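Local structure of phosphate binding protein (4JWO) at residues K122-C127 with I132-F137. The protein probably binds phosphate as the PstS-family solute-binding component of a system that carries it across the cytoplasmic membrane. Residues are numbered along the deposited sequence; the frame is centred on the assembly and turned at random.
Sequences KEAAEC and IDYVEF
C127 and I132 meet where helix 121-129 gives way, through a short connection, to strand 134-148. Their CA atoms lie 4.9 Å apart, and a backbone bond links the two residues: I132 N donates to C127 O over 2.9 Å, with an N-H...O angle of 151°. Alongside it, CB of C127 and CB of I132 pack at 4.0 Å, and CB of I132 also sits 3.3 Å from C127 O, close beside the bonded oxygen. CB of C127 makes the closer approach; with chi1 at -77°, SG lies anti to the carbonyl carbon and is turned toward E123 O, 3.3 Å away, yet still reaches CG2 of I132 at 4.3 Å. The C127 side chain also packs on F105 and I106 of helix 98-106. One helical turn earlier, A124 presents its methyl to Y134. The CA-CB bond of Y134 points toward the helix, and chi1 of 74° sets CG between the backbone N and the carbonyl carbon, carrying the ring to that methyl. CB of A124 reaches CE2 of Y134 at 4.2 Å, an oblique approach, and I119 touches both side chains. Beyond Y134 the strand pairs antiparallel with 283-291, as the backbone bonds of V135 with T290 and F137 with I288 attest. At this helix-to-strand junction of the periplasmic-binding-protein fold, 217 Å² is buried in all; the one bond across it is backbone to backbone, so the main chain ties the turn, while C127, I132, A124 and Y134 contribute apolar packing.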
ATOM      1  N   LYS A 122      -5.603  18.363   9.464  1.00 38.13           N
ATOM      2  CA  LYS A 122      -6.852  19.006   9.055  1.00 40.65           C
ATOM      3  C   LYS A 122      -8.022  18.039   9.176  1.00 39.10           C
ATOM      4  O   LYS A 122      -9.082  18.406   9.675  1.00 40.90           O
ATOM      5  CB  LYS A 122      -6.776  19.578   7.632  1.00 42.55           C
ATOM      6  CG  LYS A 122      -8.042  20.328   7.218  1.00 51.20           C
ATOM      7  CD  LYS A 122      -7.951  20.924   5.814  1.00 57.42           C
ATOM      8  CE  LYS A 122      -9.248  21.648   5.450  1.00 62.61           C
ATOM      9  NZ  LYS A 122      -9.235  22.219   4.073  1.00 63.82           N
ATOM     10  N   GLU A 123      -7.828  16.802   8.721  1.00 36.61           N
ATOM     11  CA  GLU A 123      -8.870  15.789   8.852  1.00 35.96           C
ATOM     12  C   GLU A 123      -9.157  15.490  10.317  1.00 36.62           C
ATOM     13  O   GLU A 123     -10.307  15.329  10.713  1.00 37.74           O
ATOM     14  CB  GLU A 123      -8.488  14.508   8.101  1.00 33.35           C
ATOM     15  CG  GLU A 123      -8.565  14.633   6.594  1.00 34.67           C
ATOM     16  CD  GLU A 123      -7.763  13.566   5.872  1.00 33.39           C
ATOM     17  OE1 GLU A 123      -6.890  12.931   6.509  1.00 29.11           O
ATOM     18  OE2 GLU A 123      -8.008  13.363   4.660  1.00 36.20           O
ATOM     19  N   ALA A 124      -8.108  15.426  11.126  1.00 36.12           N
ATOM     20  CA  ALA A 124      -8.278  15.198  12.555  1.00 36.93           C
ATOM     21  C   ALA A 124      -9.066  16.330  13.213  1.00 39.82           C
ATOM     22  O   ALA A 124      -9.935  16.085  14.045  1.00 40.92           O
ATOM     23  CB  ALA A 124      -6.931  15.031  13.229  1.00 37.56           C
ATOM     24  N   ALA A 125      -8.761  17.565  12.831  1.00 41.24           N
ATOM     25  CA  ALA A 125      -9.468  18.719  13.379  1.00 44.25           C
ATOM     26  C   ALA A 125     -10.932  18.719  12.946  1.00 45.30           C
ATOM     27  O   ALA A 125     -11.810  19.071  13.731  1.00 47.41           O
ATOM     28  CB  ALA A 125      -8.788  20.019  12.971  1.00 45.76           C
ATOM     29  N   GLU A 126     -11.194  18.324  11.701  1.00 44.00           N
ATOM     30  CA  GLU A 126     -12.572  18.237  11.209  1.00 44.99           C
ATOM     31  C   GLU A 126     -13.332  17.175  11.991  1.00 44.67           C
ATOM     32  O   GLU A 126     -14.514  17.332  12.286  1.00 46.57           O
ATOM     33  CB  GLU A 126     -12.624  17.933   9.702  1.00 43.62           C
ATOM     34  CG  GLU A 126     -12.179  19.083   8.810  1.00 44.62           C
ATOM     35  CD  GLU A 126     -12.585  18.908   7.352  1.00 44.05           C
ATOM     36  OE1 GLU A 126     -13.638  18.287   7.086  1.00 44.21           O
ATOM     37  OE2 GLU A 126     -11.852  19.401   6.468  1.00 56.37           O
ATOM     38  N   CYS A 127     -12.636  16.093  12.329  1.00 42.47           N
ATOM     39  CA  CYS A 127     -13.217  15.041  13.150  1.00 42.31           C
ATOM     40  C   CYS A 127     -13.558  15.556  14.543  1.00 44.55           C
ATOM     41  O   CYS A 127     -14.691  15.410  15.006  1.00 46.20           O
ATOM     42  CB  CYS A 127     -12.270  13.842  13.243  1.00 39.70           C
ATOM     43  SG  CYS A 127     -12.260  12.823  11.753  1.00 37.35           S
ATOM     44  N   ILE A 132     -16.248  13.580  16.673  1.00 47.65           N
ATOM     45  CA  ILE A 132     -15.827  12.264  16.205  1.00 45.19           C
ATOM     46  C   ILE A 132     -14.531  11.851  16.899  1.00 55.31           C
ATOM     47  O   ILE A 132     -13.492  12.493  16.737  1.00 55.93           O
ATOM     48  CB  ILE A 132     -15.644  12.239  14.667  1.00 43.49           C
ATOM     49  CG1 ILE A 132     -16.945  12.640  13.963  1.00 45.30           C
ATOM     50  CG2 ILE A 132     -15.210  10.862  14.196  1.00 47.46           C
ATOM     51  CD1 ILE A 132     -16.839  12.622  12.446  1.00 45.66           C
ATOM     52  N   ASP A 133     -14.603  10.777  17.677  1.00 44.49           N
ATOM     53  CA  ASP A 133     -13.458  10.284  18.426  1.00 44.83           C
ATOM     54  C   ASP A 133     -12.834   9.096  17.701  1.00 45.40           C
ATOM     55  O   ASP A 133     -13.131   7.940  18.011  1.00 39.76           O
ATOM     56  CB  ASP A 133     -13.909   9.867  19.823  1.00 50.48           C
ATOM     57  CG  ASP A 133     -12.760   9.718  20.793  1.00 56.19           C
ATOM     58  OD1 ASP A 133     -11.585   9.803  20.363  1.00 52.82           O
ATOM     59  OD2 ASP A 133     -13.037   9.509  21.994  1.00 61.20           O
ATOM     60  N   TYR A 134     -11.965   9.385  16.736  1.00 35.19           N
ATOM     61  CA  TYR A 134     -11.407   8.345  15.880  1.00 30.86           C
ATOM     62  C   TYR A 134     -10.427   7.437  16.629  1.00 33.64           C
ATOM     63  O   TYR A 134      -9.754   7.868  17.564  1.00 35.58           O
ATOM     64  CB  TYR A 134     -10.722   8.975  14.659  1.00 31.33           C
ATOM     65  CG  TYR A 134      -9.383   9.637  14.936  1.00 37.92           C
ATOM     66  CD1 TYR A 134      -8.209   8.896  14.947  1.00 39.62           C
ATOM     67  CD2 TYR A 134      -9.293  11.002  15.154  1.00 47.71           C
ATOM     68  CE1 TYR A 134      -6.990   9.488  15.191  1.00 49.65           C
ATOM     69  CE2 TYR A 134      -8.067  11.606  15.394  1.00 49.70           C
ATOM     70  CZ  TYR A 134      -6.922  10.842  15.410  1.00 54.50           C
ATOM     71  OH  TYR A 134      -5.701  11.429  15.650  1.00 61.39           O
ATOM     72  N   VAL A 135     -10.340   6.181  16.201  1.00 29.91           N
ATOM     73  CA  VAL A 135      -9.321   5.266  16.705  1.00 31.36           C
ATOM     74  C   VAL A 135      -8.540   4.716  15.519  1.00 26.10           C
ATOM     75  O   VAL A 135      -9.127   4.261  14.537  1.00 25.07           O
ATOM     76  CB  VAL A 135      -9.931   4.100  17.509  1.00 27.44           C
ATOM     77  CG1 VAL A 135      -8.830   3.315  18.202  1.00 33.80           C
ATOM     78  CG2 VAL A 135     -10.931   4.622  18.532  1.00 32.93           C
ATOM     79  N   GLU A 136      -7.214   4.762  15.614  1.00 24.94           N
ATOM     80  CA  GLU A 136      -6.343   4.363  14.517  1.00 22.26           C
ATOM     81  C   GLU A 136      -5.764   2.975  14.756  1.00 24.32           C
ATOM     82  O   GLU A 136      -5.240   2.685  15.831  1.00 24.27           O
ATOM     83  CB  GLU A 136      -5.209   5.381  14.385  1.00 22.81           C
ATOM     84  CG  GLU A 136      -4.065   4.975  13.499  1.00 23.56           C
ATOM     85  CD  GLU A 136      -3.009   6.058  13.456  1.00 34.69           C
ATOM     86  OE1 GLU A 136      -3.346   7.187  13.034  1.00 34.06           O
ATOM     87  OE2 GLU A 136      -1.856   5.798  13.872  1.00 30.26           O
ATOM     88  N   PHE A 137      -5.873   2.112  13.757  1.00 24.84           N
ATOM     89  CA  PHE A 137      -5.283   0.781  13.836  1.00 23.59           C
ATOM     90  C   PHE A 137      -4.327   0.529  12.683  1.00 21.82           C
ATOM     91  O   PHE A 137      -4.737   0.554  11.530  1.00 23.84           O
ATOM     92  CB  PHE A 137      -6.395  -0.269  13.831  1.00 27.21           C
ATOM     93  CG  PHE A 137      -7.286  -0.198  15.029  1.00 25.62           C
ATOM     94  CD1 PHE A 137      -6.845  -0.666  16.257  1.00 25.43           C
ATOM     95  CD2 PHE A 137      -8.562   0.348  14.942  1.00 25.23           C
ATOM     96  CE1 PHE A 137      -7.655  -0.601  17.380  1.00 26.76           C
ATOM     97  CE2 PHE A 137      -9.380   0.417  16.060  1.00 26.01           C
ATOM     98  CZ  PHE A 137      -8.923  -0.065  17.284  1.00 25.93           C
TER